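Local coordinates for protein putative phosphohistidine phosphatase, SixA (Nakamurella multipartita, PDB 4HBZ) that probably removes phosphate from phosphohistidine, as a SixA-like member of branch 1 of the histidine phosphatase superfamily, at residues A[76-81]-A[87-92]; A[100-105]-A[125-130]; A[130-135]-A[160-165]. One frame throughout, in Å; residues are numbered along the deposited sequence.

Contact 1: A[76-81]-A[87-92]; sequences QTLAAT and VRYRDE. With ACY (acetic acid), chain B.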
loop_
_atom_site.group_PDB
_atom_site.type_symbol
_atom_site.label_atom_id
_atom_site.label_comp_id
_atom_site.label_asym_id
_atom_site.label_seq_id
_atom_site.Cartn_x
_atom_site.Cartn_y
_atom_site.Cartn_z
ATOM N N GLN A 76 -13.208 4.910 -3.075
ATOM C CA GLN A 76 -13.183 6.152 -3.830
ATOM C C GLN A 76 -11.767 6.573 -4.158
ATOM O O GLN A 76 -11.490 7.119 -5.234
ATOM C CB GLN A 76 -13.903 7.265 -3.055
ATOM C CG GLN A 76 -15.414 7.050 -3.065
ATOM C CD GLN A 76 -16.150 7.998 -2.149
ATOM O OE1 GLN A 76 -15.566 8.908 -1.596
ATOM N NE2 GLN A 76 -17.454 7.765 -1.935
ATOM N N THR A 77 -10.831 6.347 -3.256
ATOM C CA THR A 77 -9.433 6.609 -3.554
ATOM C C THR A 77 -8.996 5.772 -4.739
ATOM O O THR A 77 -8.427 6.276 -5.689
ATOM C CB THR A 77 -8.556 6.282 -2.326
ATOM O OG1 THR A 77 -8.854 7.186 -1.263
ATOM C CG2 THR A 77 -7.126 6.369 -2.684
ATOM N N LEU A 78 -9.337 4.495 -4.714
ATOM C CA LEU A 78 -8.996 3.632 -5.853
ATOM C C LEU A 78 -9.624 4.155 -7.161
ATOM O O LEU A 78 -8.948 4.216 -8.200
ATOM C CB LEU A 78 -9.401 2.188 -5.568
ATOM C CG LEU A 78 -9.167 1.225 -6.697
ATOM C CD1 LEU A 78 -7.735 1.115 -7.115
ATOM C CD2 LEU A 78 -9.733 -0.130 -6.271
ATOM N N ALA A 79 -10.897 4.473 -7.126
ATOM C CA ALA A 79 -11.592 4.946 -8.309
ATOM C C ALA A 79 -10.866 6.155 -8.853
ATOM O O ALA A 79 -10.663 6.292 -10.091
ATOM C CB ALA A 79 -13.059 5.259 -7.956
ATOM N N ALA A 80 -10.479 7.065 -7.983
ATOM C CA ALA A 80 -9.855 8.324 -8.432
ATOM C C ALA A 80 -8.478 8.116 -9.072
ATOM O O ALA A 80 -8.016 8.957 -9.848
ATOM C CB ALA A 80 -9.756 9.334 -7.294
ATOM N N THR A 81 -7.800 7.024 -8.730
ATOM C CA THR A 81 -6.492 6.742 -9.308
ATOM C C THR A 81 -6.562 6.414 -10.758
ATOM O O THR A 81 -5.544 6.483 -11.467
ATOM C CB THR A 81 -5.734 5.559 -8.621
ATOM O OG1 THR A 81 -6.421 4.340 -8.909
ATOM C CG2 THR A 81 -5.503 5.729 -7.191
ATOM N N VAL A 87 -9.618 -6.216 -8.711
ATOM C CA VAL A 87 -9.705 -5.678 -7.346
ATOM C C VAL A 87 -10.301 -6.720 -6.411
ATOM O O VAL A 87 -11.301 -7.371 -6.757
ATOM C CB VAL A 87 -10.525 -4.390 -7.268
ATOM C CG1 VAL A 87 -10.499 -3.815 -5.836
ATOM C CG2 VAL A 87 -10.098 -3.388 -8.317
ATOM N N ARG A 88 -9.654 -6.905 -5.265
ATOM C CA ARG A 88 -10.131 -7.749 -4.181
ATOM C C ARG A 88 -10.531 -6.823 -3.043
ATOM O O ARG A 88 -9.659 -6.288 -2.350
ATOM C CB ARG A 88 -9.023 -8.676 -3.762
ATOM C CG ARG A 88 -8.543 -9.624 -4.897
ATOM C CD ARG A 88 -7.140 -10.203 -4.719
ATOM N NE ARG A 88 -7.095 -11.258 -3.738
ATOM C CZ ARG A 88 -7.125 -12.576 -3.995
ATOM N NH1 ARG A 88 -7.117 -13.400 -2.957
ATOM N NH2 ARG A 88 -7.218 -13.078 -5.225
ATOM N N TYR A 89 -11.823 -6.612 -2.874
ATOM C CA TYR A 89 -12.320 -5.784 -1.792
ATOM C C TYR A 89 -12.394 -6.662 -0.528
ATOM O O TYR A 89 -12.936 -7.778 -0.562
ATOM C CB TYR A 89 -13.691 -5.189 -2.098
ATOM C CG TYR A 89 -13.648 -4.171 -3.208
ATOM C CD1 TYR A 89 -13.095 -2.885 -2.987
ATOM C CD2 TYR A 89 -14.084 -4.507 -4.488
ATOM C CE1 TYR A 89 -13.047 -1.966 -4.024
ATOM C CE2 TYR A 89 -14.012 -3.586 -5.504
ATOM C CZ TYR A 89 -13.500 -2.315 -5.240
ATOM O OH TYR A 89 -13.449 -1.404 -6.305
ATOM N N ARG A 90 -11.920 -6.155 0.594
ATOM C CA ARG A 90 -11.801 -6.947 1.821
ATOM C C ARG A 90 -12.200 -6.154 3.041
ATOM O O ARG A 90 -11.586 -5.130 3.343
ATOM C CB ARG A 90 -10.392 -7.471 1.974
ATOM C CG ARG A 90 -9.919 -8.450 0.924
ATOM C CD ARG A 90 -10.607 -9.782 1.108
ATOM N NE ARG A 90 -10.116 -10.794 0.148
ATOM C CZ ARG A 90 -10.615 -11.016 -1.051
ATOM N NH1 ARG A 90 -11.597 -10.266 -1.590
ATOM N NH2 ARG A 90 -10.059 -11.992 -1.805
ATOM N N ASP A 91 -13.187 -6.671 3.786
ATOM C CA ASP A 91 -13.474 -6.144 5.111
ATOM C C ASP A 91 -12.292 -6.291 6.043
ATOM O O ASP A 91 -12.112 -5.470 6.962
ATOM C CB ASP A 91 -14.707 -6.832 5.676
ATOM C CG ASP A 91 -16.006 -6.376 5.022
ATOM O OD1 ASP A 91 -16.224 -5.167 4.667
ATOM O OD2 ASP A 91 -16.922 -7.253 4.949
ATOM N N GLU A 92 -11.441 -7.288 5.811
ATOM C CA GLU A 92 -10.235 -7.465 6.617
ATOM C C GLU A 92 -9.339 -6.240 6.576
ATOM O O GLU A 92 -8.633 -5.981 7.547
ATOM C CB GLU A 92 -9.436 -8.692 6.179
ATOM C CG GLU A 92 -10.141 -10.061 6.368
ATOM C CD GLU A 92 -11.178 -10.433 5.321
ATOM O OE1 GLU A 92 -11.596 -9.652 4.443
ATOM O OE2 GLU A 92 -11.645 -11.590 5.421
HETATM C C ACY B . -11.905 -11.688 -4.901
HETATM O O ACY B . -12.531 -10.810 -4.236
HETATM O OXT ACY B . -11.125 -12.528 -4.377
HETATM C CH3 ACY B . -12.103 -11.744 -6.390
#
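L78 and V87 meet end-on, and CD2 of L78 sits against both valine methyls, 3.8 Å from V87 CG1. The leucine gets there with CG anti to its backbone N (chi1 177°), which carries the isobutyl group off helix 72-81. Y89 comes in beside the pair: its OH lies 3.9 Å from L78 CD2, the methyl standing obliquely to the ring, while V87 CG1 rests over one face of the phenol, toward the rim. R75 adds a cation-pi contact to the same tyrosine. R90 folds back at chi2 so that its NH1 donates to Y89 O at 3.0 Å, from above the carbonyl plane. Its edge also holds a bound acetic acid (or acetate), probably from the crystallisation liquor, by two nearly straight bonds: R90 NH1 to O of the acid, 2.9 Å, and R90 NH2 to its OXT, 2.8 Å. With NE in a salt bridge to E104, every nitrogen of the guanidinium is engaged in this crystal, which probably limits its rotation. The leucine-valine pairing is the helix-to-strand packing of a beta-alpha-beta crossover, in which helix 72-81 joins strand 65-69 to the parallel strand 86-90 at the edge of this chain's sheet.

Contact 2: A[100-105]-A[125-130]; sequences EILAEV and PATGWE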
loop_
_atom_site.group_PDB
_atom_site.type_symbol
_atom_site.label_atom_id
_atom_site.label_comp_id
_atom_site.label_asym_id
_atom_site.label_seq_id
_atom_site.Cartn_x
_atom_site.Cartn_y
_atom_site.Cartn_z
ATOM N N GLU A 100 -3.083 -9.193 8.976
ATOM C CA GLU A 100 -4.234 -9.328 8.107
ATOM C C GLU A 100 -3.966 -8.774 6.716
ATOM O O GLU A 100 -4.317 -9.399 5.697
ATOM C CB GLU A 100 -5.463 -8.646 8.682
ATOM C CG GLU A 100 -6.049 -9.325 9.893
ATOM C CD GLU A 100 -5.236 -9.162 11.157
ATOM O OE1 GLU A 100 -4.520 -8.155 11.422
ATOM O OE2 GLU A 100 -5.298 -10.104 11.987
ATOM N N ILE A 101 -3.274 -7.658 6.646
ATOM C CA ILE A 101 -2.948 -7.057 5.357
ATOM C C ILE A 101 -1.976 -7.986 4.641
ATOM O O ILE A 101 -2.151 -8.280 3.455
ATOM C CB ILE A 101 -2.381 -5.634 5.505
ATOM C CG1 ILE A 101 -3.549 -4.617 5.660
ATOM C CG2 ILE A 101 -1.571 -5.272 4.303
ATOM C CD1 ILE A 101 -4.700 -4.909 6.627
ATOM N N LEU A 102 -0.981 -8.512 5.338
ATOM C CA LEU A 102 -0.034 -9.390 4.694
ATOM C C LEU A 102 -0.660 -10.710 4.272
ATOM O O LEU A 102 -0.311 -11.237 3.211
ATOM C CB LEU A 102 1.209 -9.604 5.531
ATOM C CG LEU A 102 2.075 -8.347 5.756
ATOM C CD1 LEU A 102 3.248 -8.697 6.637
ATOM C CD2 LEU A 102 2.585 -7.752 4.452
ATOM N N ALA A 103 -1.586 -11.276 5.058
ATOM C CA ALA A 103 -2.288 -12.468 4.638
ATOM C C ALA A 103 -3.054 -12.252 3.363
ATOM O O ALA A 103 -3.142 -13.168 2.529
ATOM C CB ALA A 103 -3.209 -12.947 5.742
ATOM N N GLU A 104 -3.658 -11.083 3.193
ATOM C CA GLU A 104 -4.397 -10.814 1.964
ATOM C C GLU A 104 -3.436 -10.612 0.779
ATOM O O GLU A 104 -3.723 -11.111 -0.307
ATOM C CB GLU A 104 -5.268 -9.580 2.093
ATOM C CG GLU A 104 -6.417 -9.760 3.056
ATOM C CD GLU A 104 -7.384 -10.855 2.660
ATOM O OE1 GLU A 104 -7.579 -11.132 1.461
ATOM O OE2 GLU A 104 -7.978 -11.426 3.597
ATOM N N VAL A 105 -2.309 -9.907 0.973
ATOM C CA VAL A 105 -1.302 -9.789 -0.108
ATOM C C VAL A 105 -0.784 -11.177 -0.484
ATOM O O VAL A 105 -0.611 -11.505 -1.661
ATOM C CB VAL A 105 -0.191 -8.828 0.270
ATOM C CG1 VAL A 105 0.874 -8.864 -0.806
ATOM C CG2 VAL A 105 -0.762 -7.424 0.429
ATOM N N PRO A 125 1.168 2.223 7.163
ATOM C CA PRO A 125 2.604 2.520 7.433
ATOM C C PRO A 125 3.291 1.487 8.330
ATOM O O PRO A 125 4.469 1.200 8.121
ATOM C CB PRO A 125 2.594 3.903 8.032
ATOM C CG PRO A 125 1.191 4.184 8.368
ATOM C CD PRO A 125 0.296 3.328 7.553
ATOM N N ALA A 126 2.568 0.901 9.257
ATOM C CA ALA A 126 3.151 -0.137 10.115
ATOM C C ALA A 126 3.572 -1.332 9.282
ATOM O O ALA A 126 4.583 -1.999 9.605
ATOM C CB ALA A 126 2.159 -0.579 11.161
ATOM N N THR A 127 2.778 -1.685 8.283
ATOM C CA THR A 127 3.073 -2.775 7.410
ATOM C C THR A 127 4.369 -2.517 6.638
ATOM O O THR A 127 5.224 -3.367 6.531
ATOM C CB THR A 127 1.904 -3.069 6.454
ATOM O OG1 THR A 127 0.693 -3.389 7.204
ATOM C CG2 THR A 127 2.207 -4.203 5.552
ATOM N N GLY A 128 4.464 -1.323 6.083
ATOM C CA GLY A 128 5.676 -0.957 5.377
ATOM C C GLY A 128 6.899 -1.062 6.273
ATOM O O GLY A 128 7.922 -1.562 5.872
ATOM N N TRP A 129 6.776 -0.571 7.487
ATOM C CA TRP A 129 7.885 -0.550 8.400
ATOM C C TRP A 129 8.323 -1.972 8.753
ATOM O O TRP A 129 9.513 -2.277 8.742
ATOM C CB TRP A 129 7.491 0.259 9.631
ATOM C CG TRP A 129 8.616 0.505 10.513
ATOM C CD1 TRP A 129 9.550 1.489 10.402
ATOM C CD2 TRP A 129 8.969 -0.271 11.660
ATOM N NE1 TRP A 129 10.456 1.392 11.437
ATOM C CE2 TRP A 129 10.122 0.313 12.216
ATOM C CE3 TRP A 129 8.414 -1.410 12.274
ATOM C CZ2 TRP A 129 10.727 -0.186 13.365
ATOM C CZ3 TRP A 129 9.024 -1.908 13.419
ATOM C CH2 TRP A 129 10.169 -1.300 13.945
ATOM N N GLU A 130 7.368 -2.857 9.016
ATOM C CA GLU A 130 7.726 -4.233 9.328
ATOM C C GLU A 130 8.405 -4.941 8.181
ATOM O O GLU A 130 9.356 -5.708 8.381
ATOM C CB GLU A 130 6.537 -5.019 9.810
ATOM C CG GLU A 130 6.078 -4.590 11.180
ATOM C CD GLU A 130 5.344 -5.659 11.954
ATOM O OE1 GLU A 130 5.091 -6.755 11.442
ATOM O OE2 GLU A 130 5.104 -5.370 13.148
#
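T127 holds its hydroxyl beside its own backbone N (chi1 -59°), a rotation that leaves CG2 to project at helix 98-106, where I101 and L102 receive it. From the other helix, I101 turns CG2 to the threonine, whereas its CG1 branch carries CD1 off in another direction. L102 has CD1 extended (chi2 178°), which leaves the other methyl, CD2, on the side of T127. L102 and T127 pass alongside one another, pointing contrary ways, and the closest approach of the contact falls here, 3.7 Å between L102 CD2 and T127 CG2. I101 lies at a slant to the threonine, its CG2 4.1 Å from both CG2 and OG1 of T127. One threonine methyl is thus touched by two consecutive residues of the facing helix, whose backbone is nearest at I101, 7.7 Å from CA to CA with T127.

V98, about one turn before I101 and L102 on helix 98-106, also touches T127, and L171 and A172 of helix 171-174 pack against L102, so the junction belongs to a larger apolar cluster.

The hydroxyl of T127 is spent within its own helix, on T123 O one turn back. That bond probably steadies the rotation of the side chain, satisfies a buried polar group and leaves a methyl to face the neighbour. The two helices are consequently joined here by dispersion contacts and burial of apolar surface, without directional bonding between the segments.

Contact 3: A[130-135]-A[160-165]; sequences ELVRQS and AVLSTT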
loop_
_atom_site.group_PDB
_atom_site.type_symbol
_atom_site.label_atom_id
_atom_site.label_comp_id
_atom_site.label_asym_id
_atom_site.label_seq_id
_atom_site.Cartn_x
_atom_site.Cartn_y
_atom_site.Cartn_z
ATOM N N GLU A 130 7.368 -2.857 9.016
ATOM C CA GLU A 130 7.726 -4.233 9.328
ATOM C C GLU A 130 8.405 -4.941 8.181
ATOM O O GLU A 130 9.356 -5.708 8.381
ATOM C CB GLU A 130 6.537 -5.019 9.810
ATOM C CG GLU A 130 6.078 -4.590 11.180
ATOM C CD GLU A 130 5.344 -5.659 11.954
ATOM O OE1 GLU A 130 5.091 -6.755 11.442
ATOM O OE2 GLU A 130 5.104 -5.370 13.148
ATOM N N LEU A 131 7.936 -4.663 6.969
ATOM C CA LEU A 131 8.561 -5.276 5.801
ATOM C C LEU A 131 10.000 -4.804 5.616
ATOM O O LEU A 131 10.921 -5.595 5.303
ATOM C CB LEU A 131 7.759 -4.961 4.521
ATOM C CG LEU A 131 6.397 -5.687 4.419
ATOM C CD1 LEU A 131 5.638 -5.170 3.215
ATOM C CD2 LEU A 131 6.491 -7.198 4.408
ATOM N N VAL A 132 10.204 -3.497 5.827
ATOM C CA VAL A 132 11.574 -2.925 5.729
ATOM C C VAL A 132 12.495 -3.563 6.743
ATOM O O VAL A 132 13.631 -3.941 6.431
ATOM C CB VAL A 132 11.549 -1.393 5.827
ATOM C CG1 VAL A 132 12.938 -0.814 6.114
ATOM C CG2 VAL A 132 10.915 -0.833 4.587
ATOM N N ARG A 133 12.049 -3.655 7.991
ATOM C CA ARG A 133 12.914 -4.206 9.026
ATOM C C ARG A 133 13.223 -5.659 8.789
ATOM O O ARG A 133 14.307 -6.122 9.096
ATOM C CB ARG A 133 12.236 -3.981 10.380
ATOM C CG ARG A 133 12.065 -2.500 10.774
ATOM C CD ARG A 133 13.173 -1.490 10.370
ATOM N NE ARG A 133 14.314 -1.620 11.253
ATOM C CZ ARG A 133 15.374 -0.785 11.307
ATOM N NH1 ARG A 133 15.475 0.308 10.517
ATOM N NH2 ARG A 133 16.341 -1.052 12.173
ATOM N N GLN A 134 12.259 -6.421 8.281
ATOM C CA GLN A 134 12.492 -7.847 7.969
ATOM C C GLN A 134 13.524 -7.993 6.868
ATOM O O GLN A 134 14.395 -8.860 6.904
ATOM C CB GLN A 134 11.162 -8.532 7.618
ATOM C CG GLN A 134 11.265 -10.032 7.357
ATOM C CD GLN A 134 11.581 -10.870 8.611
ATOM O OE1 GLN A 134 11.308 -10.484 9.737
ATOM N NE2 GLN A 134 12.067 -12.040 8.386
ATOM N N SER A 135 13.403 -7.151 5.858
ATOM C CA SER A 135 14.363 -7.189 4.767
ATOM C C SER A 135 15.793 -6.850 5.264
ATOM O O SER A 135 16.778 -7.514 4.874
ATOM C CB SER A 135 13.911 -6.277 3.647
ATOM O OG SER A 135 14.841 -6.360 2.555
ATOM N N ALA A 160 3.687 4.247 -0.269
ATOM C CA ALA A 160 5.065 3.713 -0.274
ATOM C C ALA A 160 5.207 2.648 -1.329
ATOM O O ALA A 160 4.260 1.855 -1.560
ATOM C CB ALA A 160 5.399 3.106 1.085
ATOM N N VAL A 161 6.325 2.666 -2.013
ATOM C CA VAL A 161 6.641 1.700 -3.037
ATOM C C VAL A 161 7.799 0.854 -2.525
ATOM O O VAL A 161 8.845 1.385 -2.132
ATOM C CB VAL A 161 7.066 2.363 -4.356
ATOM C CG1 VAL A 161 7.366 1.301 -5.437
ATOM C CG2 VAL A 161 6.027 3.371 -4.836
ATOM N N LEU A 162 7.571 -0.463 -2.472
ATOM C CA LEU A 162 8.545 -1.405 -1.990
ATOM C C LEU A 162 8.806 -2.490 -3.020
ATOM O O LEU A 162 7.996 -2.705 -3.895
ATOM C CB LEU A 162 8.086 -2.047 -0.678
ATOM C CG LEU A 162 7.696 -1.082 0.439
ATOM C CD1 LEU A 162 6.196 -0.865 0.479
ATOM C CD2 LEU A 162 8.201 -1.565 1.794
ATOM N N SER A 163 9.959 -3.143 -2.908
ATOM C CA SER A 163 10.348 -4.170 -3.836
ATOM C C SER A 163 10.790 -5.385 -3.027
ATOM O O SER A 163 11.526 -5.266 -2.030
ATOM C CB SER A 163 11.520 -3.659 -4.672
ATOM O OG SER A 163 11.857 -4.616 -5.614
ATOM N N THR A 164 10.395 -6.561 -3.525
ATOM C CA THR A 164 10.766 -7.841 -2.871
ATOM C C THR A 164 11.173 -8.844 -3.927
ATOM O O THR A 164 10.560 -8.939 -5.004
ATOM C CB THR A 164 9.662 -8.388 -1.964
ATOM O OG1 THR A 164 10.151 -9.538 -1.226
ATOM C CG2 THR A 164 8.433 -8.784 -2.693
ATOM N N THR A 165 12.141 -9.689 -3.584
ATOM C CA THR A 165 12.407 -10.832 -4.416
ATOM C C THR A 165 11.650 -12.068 -3.992
ATOM O O THR A 165 11.689 -13.065 -4.738
ATOM C CB THR A 165 13.894 -11.152 -4.510
ATOM O OG1 THR A 165 14.417 -11.418 -3.201
ATOM C CG2 THR A 165 14.617 -9.995 -5.200
#
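L162 meets V132 and L131 from the middle of segment 160-165, and the strand approaches that point through A160, paired by its backbone with L24 of strand 20-26. V161 follows, its side chain on L180 and T21 and its backbone bonded to strand 177-182. At L162 the side chain points toward helix 123-138. CG lies beside the backbone N, and chi2 of 97° falls away from the usual staggered values, turning CD2 to the helix. There CD2 stands 4.0 Å from V132 CG2, the two side chains crossing at about a right angle, and it also comes within 4.4 Å of L131 CB. CD2 of L162 thus spans L131 and V132, in the helix-on-sheet layering of the alpha/beta histidine phosphatase fold. Strand 159-164 runs antiparallel to both its neighbours, 20-26 and 177-182, and the same layer continues across them: L131 also packs on L22, and V132 on L178. S163 turns from the helix and touches A19 and Q179. T164 has its CB directed toward the helix again but does not reach segment 130-135; its OG1 hydrogen-bonds G175 O and G166 N, and its side chain packs on L171 and A174 of helix 171-174.

The three contacts follow one another along the chain. Contacts 2 and 3 are immediate neighbours, with centres about 10 Å apart, and share helix 123-138 and residue E130: successive turns of this helix face first helix 98-106 and then strand 159-164. L102 CD2 of contact 2 packs 3.9 Å from L131 CD2 of contact 3. Contact 1 lies about 16 Å from contact 2, centre to centre, and meets it through the salt bridge of R90 with E104 on helix 98-106, the next element in the chain after strand 86-90. Contacts 1 and 3 do not touch; their centres are about 22 Å apart on opposite sides of the chain's centre, yet both pack helices on well-separated parts of the one mixed sheet.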